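Long-range contacts in VAL-1 (Chlorella virus, PDB 3GNE), which cleaves the polysaccharide alginate, by the eliminative chemistry of a lyase, as a member of polysaccharide lyase family 14: residues N115-W119 with T219-G223; V125-P131 with H147-Q153; N2-L7 with F238-E244. All coordinates share one frame. Numbering follows the deposited sequence.

Contacts 1 and 2 lie in one antiparallel sheet of the beta-sandwich, centres 9 Å apart, and meet where strand 112-119 of contact 1 lies beside strand 125-130 of contact 2: Arg-116 O to Tyr-128 N (2.7 Å) and Met-118 O to Ile-126 N (2.9 Å) are probable hydrogen bonds. Both reach one citrate, contact 1 through Arg-116 and Gly-223, contact 2 through Tyr-128, Tyr-130 and His-147. The citrate is probably from the crystallisation liquor, but its carboxylates may mark where the uronates of alginate bind. Contact 3 joins the chain ends in the other large sheet, about 21 Å from contact 1 and 22 Å from contact 2 (centre to centre), across the chain's centre from the latter.

Contact 1. Residues N115-W119 with T219-G223; sequences NRIMW and TFFGG. With FLC (citrate anion), chain C.
Strand 115-119 and the weakly bonded strand 219-221 run in roughly the same direction, at 38°, with their axes 9.0 Å apart. That is about two strand spacings: in this antiparallel sheet of the beta-sandwich, strand 91-99 lies between them and is antiparallel to both. The closest CA pairs, Met-118 with Thr-219 and Trp-119 with Phe-221, are both 8.9 Å apart, so side chains must bridge the gap. Beyond Phe-221 the chain turns at Gly-222 (phi 84°, psi -162°), whose backbone calls for glycine, and a cis peptide leads into Gly-223.

Trp-119 does most of the bridging. With chi1 at 82° (p), its indole swings across, CH2 stops 3.4 Å from Phe-220 O, and CZ2 sits 3.6 Å from Phe-221 CE2. The six-membered ring points its edge at the face of Phe-221 in a T-shaped pair, centroids 4.7 Å apart and planes at 79°; NE1 donates to Phe-87 O.

The other face of the sheet, with Arg-116, Met-118 and Phe-220, borders a pocket holding citrate, probably part of the substrate cleft, where Lys-92 also binds the anion. Met-118 CE comes to 4.3 Å from Gly-222 O. Arg-116 grips one carboxylate two-pronged, NH1 to OA1 3.1 Å and NH2 to OA2 2.8 Å. Gly-223 N adds weak hydrogen bonds to citrate OG1 (3.2 Å) and OHB (3.3 Å).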
loop_
_atom_site.group_PDB
_atom_site.type_symbol
_atom_site.label_atom_id
_atom_site.label_comp_id
_atom_site.label_asym_id
_atom_site.label_seq_id
_atom_site.Cartn_x
_atom_site.Cartn_y
_atom_site.Cartn_z
ATOM N N ASN A 115 3.153 4.661 3.790
ATOM C CA ASN A 115 1.758 5.024 3.507
ATOM C C ASN A 115 1.142 3.870 2.744
ATOM O O ASN A 115 1.511 3.709 1.574
ATOM C CB ASN A 115 1.739 6.312 2.658
ATOM C CG ASN A 115 0.369 6.949 2.621
ATOM O OD1 ASN A 115 -0.427 6.665 3.533
ATOM N ND2 ASN A 115 0.098 7.751 1.603
ATOM N N ARG A 116 0.291 3.071 3.384
ATOM C CA ARG A 116 -0.206 1.874 2.735
ATOM C C ARG A 116 -1.723 1.828 2.739
ATOM O O ARG A 116 -2.381 2.428 3.574
ATOM C CB ARG A 116 0.294 0.624 3.451
ATOM C CG ARG A 116 1.770 0.340 3.151
ATOM C CD ARG A 116 2.218 -1.003 3.787
ATOM N NE ARG A 116 2.300 -0.762 5.268
ATOM C CZ ARG A 116 2.527 -1.714 6.168
ATOM N NH1 ARG A 116 2.656 -2.999 5.768
ATOM N NH2 ARG A 116 2.626 -1.448 7.482
ATOM N N ILE A 117 -2.254 1.044 1.797
ATOM C CA ILE A 117 -3.655 0.669 1.831
ATOM C C ILE A 117 -3.813 -0.620 2.609
ATOM O O ILE A 117 -3.077 -1.621 2.341
ATOM C CB ILE A 117 -4.154 0.406 0.384
ATOM C CG1 ILE A 117 -4.202 1.698 -0.440
ATOM C CG2 ILE A 117 -5.502 -0.310 0.433
ATOM C CD1 ILE A 117 -5.295 2.690 -0.023
ATOM N N MET A 118 -4.764 -0.642 3.534
ATOM C CA MET A 118 -5.265 -1.876 4.110
ATOM C C MET A 118 -6.748 -2.045 3.762
ATOM O O MET A 118 -7.511 -1.094 3.707
ATOM C CB MET A 118 -5.210 -1.909 5.637
ATOM C CG MET A 118 -3.824 -2.321 6.153
ATOM S SD MET A 118 -3.827 -2.396 7.971
ATOM C CE MET A 118 -4.833 -3.844 8.286
ATOM N N TRP A 119 -7.125 -3.314 3.577
ATOM C CA TRP A 119 -8.547 -3.651 3.629
ATOM C C TRP A 119 -8.931 -3.884 5.084
ATOM O O TRP A 119 -8.045 -4.047 5.939
ATOM C CB TRP A 119 -8.907 -4.816 2.737
ATOM C CG TRP A 119 -8.670 -6.224 3.228
ATOM C CD1 TRP A 119 -9.512 -6.942 4.034
ATOM C CD2 TRP A 119 -7.551 -7.086 2.954
ATOM N NE1 TRP A 119 -9.007 -8.204 4.296
ATOM C CE2 TRP A 119 -7.787 -8.306 3.628
ATOM C CE3 TRP A 119 -6.372 -6.946 2.217
ATOM C CZ2 TRP A 119 -6.913 -9.389 3.589
ATOM C CZ3 TRP A 119 -5.500 -8.009 2.172
ATOM C CH2 TRP A 119 -5.762 -9.220 2.850
ATOM N N THR A 219 1.025 -8.075 -0.048
ATOM C CA THR A 219 -0.369 -8.305 0.313
ATOM C C THR A 219 -0.466 -9.581 1.142
ATOM O O THR A 219 0.122 -10.615 0.836
ATOM C CB THR A 219 -1.252 -8.362 -0.936
ATOM O OG1 THR A 219 -2.627 -8.523 -0.494
ATOM C CG2 THR A 219 -0.955 -9.513 -1.907
ATOM N N PHE A 220 -1.182 -9.457 2.256
ATOM C CA PHE A 220 -1.323 -10.549 3.236
ATOM C C PHE A 220 -2.394 -10.178 4.199
ATOM O O PHE A 220 -2.725 -8.968 4.335
ATOM C CB PHE A 220 0.028 -10.790 3.963
ATOM C CG PHE A 220 0.559 -9.567 4.675
ATOM C CD1 PHE A 220 1.452 -8.717 3.995
ATOM C CD2 PHE A 220 0.176 -9.257 5.998
ATOM C CE1 PHE A 220 1.927 -7.580 4.641
ATOM C CE2 PHE A 220 0.670 -8.129 6.626
ATOM C CZ PHE A 220 1.553 -7.282 5.941
ATOM N N PHE A 221 -2.931 -11.172 4.937
ATOM C CA PHE A 221 -3.917 -10.911 5.944
ATOM C C PHE A 221 -3.318 -10.424 7.247
ATOM O O PHE A 221 -2.272 -10.884 7.680
ATOM C CB PHE A 221 -4.688 -12.216 6.264
ATOM C CG PHE A 221 -5.848 -12.462 5.295
ATOM C CD1 PHE A 221 -7.152 -12.347 5.770
ATOM C CD2 PHE A 221 -5.618 -12.781 3.954
ATOM C CE1 PHE A 221 -8.230 -12.507 4.906
ATOM C CE2 PHE A 221 -6.696 -12.923 3.067
ATOM C CZ PHE A 221 -7.995 -12.803 3.569
ATOM N N GLY A 222 -4.050 -9.494 7.893
ATOM C CA GLY A 222 -3.699 -9.119 9.244
ATOM C C GLY A 222 -2.611 -8.058 9.308
ATOM O O GLY A 222 -2.318 -7.334 8.380
ATOM N N GLY A 223 -2.025 -7.958 10.458
ATOM C CA GLY A 223 -2.427 -8.671 11.656
ATOM C C GLY A 223 -3.615 -8.053 12.362
ATOM O O GLY A 223 -4.072 -6.980 11.931
HETATM C CAC FLC C . 2.988 -4.573 9.073
HETATM C CA FLC C . 3.036 -5.462 10.301
HETATM C CB FLC C . 1.627 -5.637 10.880
HETATM C CBC FLC C . 1.142 -4.245 11.280
HETATM C CG FLC C . 1.720 -6.526 12.117
HETATM C CGC FLC C . 0.376 -6.783 12.815
HETATM O OA1 FLC C . 2.387 -4.965 8.086
HETATM O OA2 FLC C . 3.556 -3.498 9.140
HETATM O OB1 FLC C . 0.256 -3.734 10.568
HETATM O OB2 FLC C . 1.695 -3.671 12.252
HETATM O OG1 FLC C . -0.567 -6.028 12.594
HETATM O OG2 FLC C . 0.340 -7.747 13.632
HETATM O OHB FLC C . 0.806 -6.259 9.909
#

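Contact 2. Residues V125-P131 with H147-Q153; sequences VIDYIYP and HGIGFFQ. With FLC (citrate anion), chain C.
One wall of the citrate-binding pocket, probably the alginate cleft of this lyase, is built where strand 125-130 pairs with the short strand 149-151 at the border of the antiparallel sheet. The two strands run antiparallel at 146°, their axes 4.5 Å apart. Asp-127 faces Phe-151 and Ile-129 faces Ile-149 as hydrogen-bonded pairs; between them Tyr-128 and Gly-150 form a non-hydrogen-bonded pair with CA atoms 4.5 Å apart. The backbone hydrogen bonds are Asp-127 N to Phe-151 O and Phe-151 N to Asp-127 O, both 2.9 Å, then Ile-129 N to Ile-149 O at 2.9 Å and Ile-149 N to Ile-129 O at 2.8 Å.

The face carrying Asp-127, Ile-129, Ile-149 and Phe-151 turns toward strands 186-192 and 195-202. Here Ile-129 CD1 packs 4.0 Å from Phe-151 CE2, while Asp-127 OD2 is hydrogen-bonded to Ser-188 OG. At the far end of the pairing, water 1 links Val-125 O (2.8 Å) to Gln-153 O (2.7 Å).

Tyr-128 (chi1 t) lies on the other face and crosses to the neighbouring segment, where its OH accepts a hydrogen bond from Gly-148 N at 2.8 Å. A CB on Gly-148 would clash with the rings of Tyr-128 and Tyr-130, so glycine lets both tyrosines close in. Around one citrate carboxylate, Tyr-128 OH donates to OB1 at 2.6 Å, Tyr-130 OH donates to OB2 at 2.7 Å, and His-147 ND1 donates to the same OB2 at 2.8 Å, almost perfectly in line (178°).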
loop_
_atom_site.group_PDB
_atom_site.type_symbol
_atom_site.label_atom_id
_atom_site.label_comp_id
_atom_site.label_asym_id
_atom_site.label_seq_id
_atom_site.Cartn_x
_atom_site.Cartn_y
_atom_site.Cartn_z
ATOM N N VAL A 125 -11.865 -0.113 3.661
ATOM C CA VAL A 125 -10.534 0.320 3.298
ATOM C C VAL A 125 -10.105 1.374 4.287
ATOM O O VAL A 125 -10.937 2.181 4.721
ATOM C CB VAL A 125 -10.488 0.848 1.839
ATOM C CG1 VAL A 125 -9.107 1.408 1.454
ATOM C CG2 VAL A 125 -10.873 -0.277 0.884
ATOM N N ILE A 126 -8.808 1.389 4.586
ATOM C CA ILE A 126 -8.209 2.521 5.306
ATOM C C ILE A 126 -6.873 2.851 4.673
ATOM O O ILE A 126 -6.225 2.067 4.008
ATOM C CB ILE A 126 -7.951 2.224 6.806
ATOM C CG1 ILE A 126 -7.124 0.950 6.991
ATOM C CG2 ILE A 126 -9.267 2.129 7.575
ATOM C CD1 ILE A 126 -6.534 0.805 8.397
ATOM N N ASP A 127 -6.450 4.122 4.924
ATOM C CA ASP A 127 -5.075 4.535 4.821
ATOM C C ASP A 127 -4.342 4.049 6.073
ATOM O O ASP A 127 -4.916 4.119 7.148
ATOM C CB ASP A 127 -5.039 6.066 4.744
ATOM C CG ASP A 127 -3.727 6.629 4.302
ATOM O OD1 ASP A 127 -2.832 5.836 3.872
ATOM O OD2 ASP A 127 -3.530 7.835 4.439
ATOM N N TYR A 128 -3.128 3.556 5.944
ATOM C CA TYR A 128 -2.428 2.955 7.080
ATOM C C TYR A 128 -0.976 3.461 7.093
ATOM O O TYR A 128 -0.197 3.136 6.191
ATOM C CB TYR A 128 -2.501 1.448 6.928
ATOM C CG TYR A 128 -1.975 0.679 8.118
ATOM C CD1 TYR A 128 -2.606 0.807 9.376
ATOM C CD2 TYR A 128 -0.871 -0.169 7.970
ATOM C CE1 TYR A 128 -2.139 0.112 10.491
ATOM C CE2 TYR A 128 -0.427 -0.893 9.081
ATOM C CZ TYR A 128 -1.041 -0.757 10.330
ATOM O OH TYR A 128 -0.632 -1.450 11.437
ATOM N N ILE A 129 -0.663 4.264 8.069
ATOM C CA ILE A 129 0.582 5.037 8.080
ATOM C C ILE A 129 1.484 4.616 9.219
ATOM O O ILE A 129 1.045 4.576 10.375
ATOM C CB ILE A 129 0.253 6.550 8.202
ATOM C CG1 ILE A 129 -0.591 6.980 7.002
ATOM C CG2 ILE A 129 1.559 7.370 8.328
ATOM C CD1 ILE A 129 -0.974 8.468 7.009
ATOM N N TYR A 130 2.764 4.402 8.944
ATOM C CA TYR A 130 3.802 4.326 9.968
ATOM C C TYR A 130 4.594 5.632 9.843
ATOM O O TYR A 130 5.308 5.791 8.820
ATOM C CB TYR A 130 4.756 3.163 9.744
ATOM C CG TYR A 130 4.402 1.848 10.423
ATOM C CD1 TYR A 130 3.265 1.109 10.058
ATOM C CD2 TYR A 130 5.252 1.304 11.376
ATOM C CE1 TYR A 130 2.980 -0.113 10.689
ATOM C CE2 TYR A 130 4.949 0.104 11.998
ATOM C CZ TYR A 130 3.825 -0.600 11.649
ATOM O OH TYR A 130 3.594 -1.804 12.298
ATOM N N PRO A 131 4.462 6.539 10.791
ATOM C CA PRO A 131 5.251 7.786 10.721
ATOM C C PRO A 131 6.629 7.616 11.340
ATOM O O PRO A 131 6.872 6.617 12.022
ATOM C CB PRO A 131 4.376 8.745 11.575
ATOM C CG PRO A 131 3.838 7.812 12.660
ATOM C CD PRO A 131 3.586 6.485 11.978
ATOM N N HIS A 147 1.604 -0.417 16.301
ATOM C CA HIS A 147 1.185 -0.640 14.947
ATOM C C HIS A 147 0.981 0.673 14.215
ATOM O O HIS A 147 1.121 1.741 14.820
ATOM C CB HIS A 147 -0.140 -1.431 14.890
ATOM C CG HIS A 147 0.050 -2.814 15.472
ATOM N ND1 HIS A 147 0.678 -3.835 14.812
ATOM C CD2 HIS A 147 -0.326 -3.290 16.681
ATOM C CE1 HIS A 147 0.689 -4.927 15.600
ATOM N NE2 HIS A 147 0.086 -4.611 16.732
ATOM N N GLY A 148 0.681 0.566 12.912
ATOM C CA GLY A 148 0.425 1.774 12.142
ATOM C C GLY A 148 -0.864 2.447 12.577
ATOM O O GLY A 148 -1.681 1.941 13.371
ATOM N N ILE A 149 -1.066 3.621 11.980
ATOM C CA ILE A 149 -2.201 4.481 12.276
ATOM C C ILE A 149 -3.161 4.488 11.077
ATOM O O ILE A 149 -2.772 4.793 9.940
ATOM C CB ILE A 149 -1.732 5.927 12.572
ATOM C CG1 ILE A 149 -0.518 5.976 13.494
ATOM C CG2 ILE A 149 -2.900 6.741 13.117
ATOM C CD1 ILE A 149 -0.667 5.292 14.842
ATOM N N GLY A 150 -4.418 4.130 11.347
ATOM C CA GLY A 150 -5.434 4.049 10.270
ATOM C C GLY A 150 -6.215 5.344 10.181
ATOM O O GLY A 150 -6.475 5.982 11.198
ATOM N N PHE A 151 -6.562 5.669 8.928
ATOM C CA PHE A 151 -7.454 6.804 8.646
ATOM C C PHE A 151 -8.490 6.371 7.620
ATOM O O PHE A 151 -8.225 5.472 6.804
ATOM C CB PHE A 151 -6.680 7.998 8.050
ATOM C CG PHE A 151 -5.659 8.543 9.068
ATOM C CD1 PHE A 151 -6.042 9.584 9.900
ATOM C CD2 PHE A 151 -4.395 8.007 9.142
ATOM C CE1 PHE A 151 -5.163 10.092 10.824
ATOM C CE2 PHE A 151 -3.508 8.508 10.062
ATOM C CZ PHE A 151 -3.874 9.543 10.940
ATOM N N PHE A 152 -9.654 7.046 7.684
ATOM C CA PHE A 152 -10.715 6.919 6.680
ATOM C C PHE A 152 -11.606 5.720 6.927
ATOM O O PHE A 152 -12.423 5.400 6.048
ATOM C CB PHE A 152 -10.231 6.939 5.229
ATOM C CG PHE A 152 -9.255 8.030 4.870
ATOM C CD1 PHE A 152 -9.374 9.303 5.404
ATOM C CD2 PHE A 152 -8.215 7.748 3.962
ATOM C CE1 PHE A 152 -8.471 10.287 5.053
ATOM C CE2 PHE A 152 -7.321 8.748 3.600
ATOM C CZ PHE A 152 -7.457 10.011 4.137
ATOM N N GLN A 153 -11.535 5.091 8.103
ATOM C CA GLN A 153 -12.393 3.923 8.278
ATOM C C GLN A 153 -13.887 4.199 8.083
ATOM O O GLN A 153 -14.612 3.365 7.560
ATOM C CB GLN A 153 -12.169 3.347 9.670
ATOM C CG GLN A 153 -12.728 1.917 9.700
ATOM C CD GLN A 153 -12.540 1.375 11.111
ATOM O OE1 GLN A 153 -13.137 1.909 12.070
ATOM N NE2 GLN A 153 -11.747 0.333 11.174
HETATM C CAC FLC C . 2.988 -4.573 9.073
HETATM C CA FLC C . 3.036 -5.462 10.301
HETATM C CB FLC C . 1.627 -5.637 10.880
HETATM C CBC FLC C . 1.142 -4.245 11.280
HETATM C CG FLC C . 1.720 -6.526 12.117
HETATM C CGC FLC C . 0.376 -6.783 12.815
HETATM O OA1 FLC C . 2.387 -4.965 8.086
HETATM O OA2 FLC C . 3.556 -3.498 9.140
HETATM O OB1 FLC C . 0.256 -3.734 10.568
HETATM O OB2 FLC C . 1.695 -3.671 12.252
HETATM O OG1 FLC C . -0.567 -6.028 12.594
HETATM O OG2 FLC C . 0.340 -7.747 13.632
HETATM O OHB FLC C . 0.806 -6.259 9.909
HETATM O O HOH W 1 -13.403 1.515 5.980
#

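Contact 3. Residues N2-L7 with F238-E244; sequences NVISTL and FQMKKYE
Asn-2, Lys-242 and Ile-4 bury the most surface where the two ends of the chain meet, strand 3-6 pairing antiparallel with strand 238-241 in one sheet of the beta-sandwich (152°, axes 4.6 Å apart). Asn-2, the first modelled residue, accepts a hydrogen bond on its O from Lys-242 N at 2.8 Å; its ND2 makes, in the Glu-244 conformer given, a very short hydrogen bond of 2.5 Å to Glu-244 OE1. Lys-242 (chi1 m) bends back over the first strand, bringing NZ to 3.2 Å from Ile-4 CG1.

Val-3 pairs with Lys-241 (non-hydrogen-bonded, CA atoms 4.4 Å apart). Ile-4 then opens a classic beta bulge: at phi -81°, psi -48° it slips the register by one, so that Ile-4 and Ser-5 both face Met-240. Met-240 O receives Ile-4 N at 2.8 Å and, weakly, Ser-5 N at 3.3 Å; Met-240 N donates to Ser-5 O at 2.9 Å. Ile-4 CG2 packs 3.6 Å from Met-240 CE. Past the bulge, Thr-6 pairs with Gln-239, and Leu-7 N donates to Phe-238 O at 2.8 Å.

Five of the six hydrogen bonds between the segments are backbone to backbone, so the main chain largely sets the pairing; Asn-2 to Glu-244 is the exception.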
loop_
_atom_site.group_PDB
_atom_site.type_symbol
_atom_site.label_atom_id
_atom_site.label_comp_id
_atom_site.label_asym_id
_atom_site.label_seq_id
_atom_site.Cartn_x
_atom_site.Cartn_y
_atom_site.Cartn_z
ATOM N N ASN A 2 -2.994 11.408 -16.489
ATOM C CA ASN A 2 -2.222 11.429 -15.235
ATOM C C ASN A 2 -1.436 10.152 -14.945
ATOM O O ASN A 2 -0.746 10.089 -13.942
ATOM C CB ASN A 2 -3.139 11.700 -14.040
ATOM C CG ASN A 2 -3.265 13.197 -13.806
ATOM O OD1 ASN A 2 -2.588 13.974 -14.487
ATOM N ND2 ASN A 2 -4.092 13.678 -12.877
ATOM N N VAL A 3 -1.531 9.170 -15.836
ATOM C CA VAL A 3 -0.735 7.957 -15.677
ATOM C C VAL A 3 0.654 8.155 -16.270
ATOM O O VAL A 3 0.776 8.426 -17.432
ATOM C CB VAL A 3 -1.423 6.766 -16.365
ATOM C CG1 VAL A 3 -0.579 5.483 -16.271
ATOM C CG2 VAL A 3 -2.796 6.573 -15.748
ATOM N N ILE A 4 1.649 7.962 -15.426
ATOM C CA ILE A 4 3.036 8.035 -15.851
ATOM C C ILE A 4 3.442 6.725 -16.496
ATOM O O ILE A 4 4.026 6.726 -17.589
ATOM C CB ILE A 4 3.935 8.462 -14.681
ATOM C CG1 ILE A 4 3.501 9.814 -14.114
ATOM C CG2 ILE A 4 5.413 8.473 -15.089
ATOM C CD1 ILE A 4 4.047 10.055 -12.706
ATOM N N SER A 5 3.148 5.607 -15.855
ATOM C CA SER A 5 3.482 4.340 -16.467
ATOM C C SER A 5 2.634 3.250 -15.801
ATOM O O SER A 5 2.084 3.453 -14.700
ATOM C CB SER A 5 4.943 3.938 -16.300
ATOM O OG SER A 5 5.284 3.846 -14.916
ATOM N N THR A 6 2.553 2.131 -16.489
ATOM C CA THR A 6 1.761 0.984 -16.038
ATOM C C THR A 6 2.696 -0.225 -15.982
ATOM O O THR A 6 3.403 -0.483 -16.967
ATOM C CB THR A 6 0.638 0.724 -17.048
ATOM O OG1 THR A 6 -0.208 1.874 -17.112
ATOM C CG2 THR A 6 -0.185 -0.511 -16.611
ATOM N N LEU A 7 2.681 -0.940 -14.872
ATOM C CA LEU A 7 3.530 -2.113 -14.772
ATOM C C LEU A 7 3.086 -3.171 -15.749
ATOM O O LEU A 7 1.900 -3.534 -15.805
ATOM C CB LEU A 7 3.426 -2.611 -13.354
ATOM C CG LEU A 7 4.178 -3.910 -13.051
ATOM C CD1 LEU A 7 5.694 -3.814 -13.352
ATOM C CD2 LEU A 7 3.929 -4.277 -11.587
ATOM N N PHE A 238 -1.487 -2.180 -12.280
ATOM C CA PHE A 238 -0.677 -1.373 -11.364
ATOM C C PHE A 238 -0.139 -0.162 -12.116
ATOM O O PHE A 238 0.509 -0.308 -13.155
ATOM C CB PHE A 238 0.522 -2.206 -10.864
ATOM C CG PHE A 238 0.111 -3.299 -9.896
ATOM C CD1 PHE A 238 0.118 -3.042 -8.529
ATOM C CD2 PHE A 238 -0.261 -4.564 -10.320
ATOM C CE1 PHE A 238 -0.216 -4.096 -7.630
ATOM C CE2 PHE A 238 -0.600 -5.587 -9.470
ATOM C CZ PHE A 238 -0.588 -5.332 -8.104
ATOM N N GLN A 239 -0.425 1.046 -11.633
ATOM C CA GLN A 239 -0.058 2.283 -12.271
ATOM C C GLN A 239 0.652 3.208 -11.292
ATOM O O GLN A 239 0.366 3.228 -10.109
ATOM C CB GLN A 239 -1.326 3.017 -12.795
ATOM C CG GLN A 239 -2.036 2.198 -13.862
ATOM C CD GLN A 239 -3.310 2.855 -14.326
ATOM O OE1 GLN A 239 -4.034 3.344 -13.451
ATOM N NE2 GLN A 239 -3.622 2.883 -15.610
ATOM N N MET A 240 1.565 3.975 -11.905
ATOM C CA MET A 240 2.198 5.079 -11.197
ATOM C C MET A 240 1.597 6.358 -11.782
ATOM O O MET A 240 1.640 6.502 -13.025
ATOM C CB MET A 240 3.718 5.072 -11.328
ATOM C CG MET A 240 4.353 6.121 -10.425
ATOM S SD MET A 240 6.153 6.147 -10.436
ATOM C CE MET A 240 6.509 6.596 -12.195
ATOM N N LYS A 241 1.060 7.235 -10.962
ATOM C CA LYS A 241 0.287 8.378 -11.456
ATOM C C LYS A 241 0.779 9.670 -10.826
ATOM O O LYS A 241 1.340 9.619 -9.731
ATOM C CB LYS A 241 -1.208 8.191 -11.132
ATOM C CG LYS A 241 -1.789 6.911 -11.773
ATOM C CD LYS A 241 -3.275 6.712 -11.424
ATOM C CE LYS A 241 -4.108 7.840 -12.004
ATOM N NZ LYS A 241 -5.572 7.593 -11.777
ATOM N N LYS A 242 0.497 10.760 -11.519
ATOM C CA LYS A 242 0.779 12.062 -10.882
ATOM C C LYS A 242 -0.046 12.203 -9.617
ATOM O O LYS A 242 -1.227 11.781 -9.537
ATOM C CB LYS A 242 0.463 13.099 -11.960
ATOM C CG LYS A 242 1.594 13.071 -13.032
ATOM C CD LYS A 242 1.206 13.739 -14.324
ATOM C CE LYS A 242 2.020 13.380 -15.560
ATOM N NZ LYS A 242 1.907 11.935 -15.925
ATOM N N TYR A 243 0.520 12.846 -8.599
ATOM C CA TYR A 243 -0.284 13.236 -7.419
ATOM C C TYR A 243 -1.276 14.334 -7.852
ATOM O O TYR A 243 -0.849 15.375 -8.327
ATOM C CB TYR A 243 0.632 13.729 -6.303
ATOM C CG TYR A 243 -0.113 13.960 -5.024
ATOM C CD1 TYR A 243 -0.222 12.970 -4.075
ATOM C CD2 TYR A 243 -0.655 15.199 -4.737
ATOM C CE1 TYR A 243 -0.885 13.168 -2.885
ATOM C CE2 TYR A 243 -1.352 15.431 -3.546
ATOM C CZ TYR A 243 -1.447 14.410 -2.635
ATOM O OH TYR A 243 -2.132 14.625 -1.469
ATOM N N GLU A 244 -2.571 14.080 -7.691
ATOM C CA GLU A 244 -3.569 14.971 -8.257
ATOM C C GLU A 244 -3.881 16.005 -7.191
ATOM O O GLU A 244 -4.304 15.563 -6.109
ATOM C CB GLU A 244 -4.852 14.243 -8.665
ATOM C CG GLU A 244 -5.770 15.156 -9.489
ATOM C CD GLU A 244 -6.548 14.415 -10.560
ATOM O OE1 GLU A 244 -5.962 13.531 -11.230
ATOM O OE2 GLU A 244 -7.758 14.682 -10.765
HETATM O O HOH W 2 -3.156 1.277 -17.464
HETATM O O HOH W 3 -0.205 -4.121 -14.022
#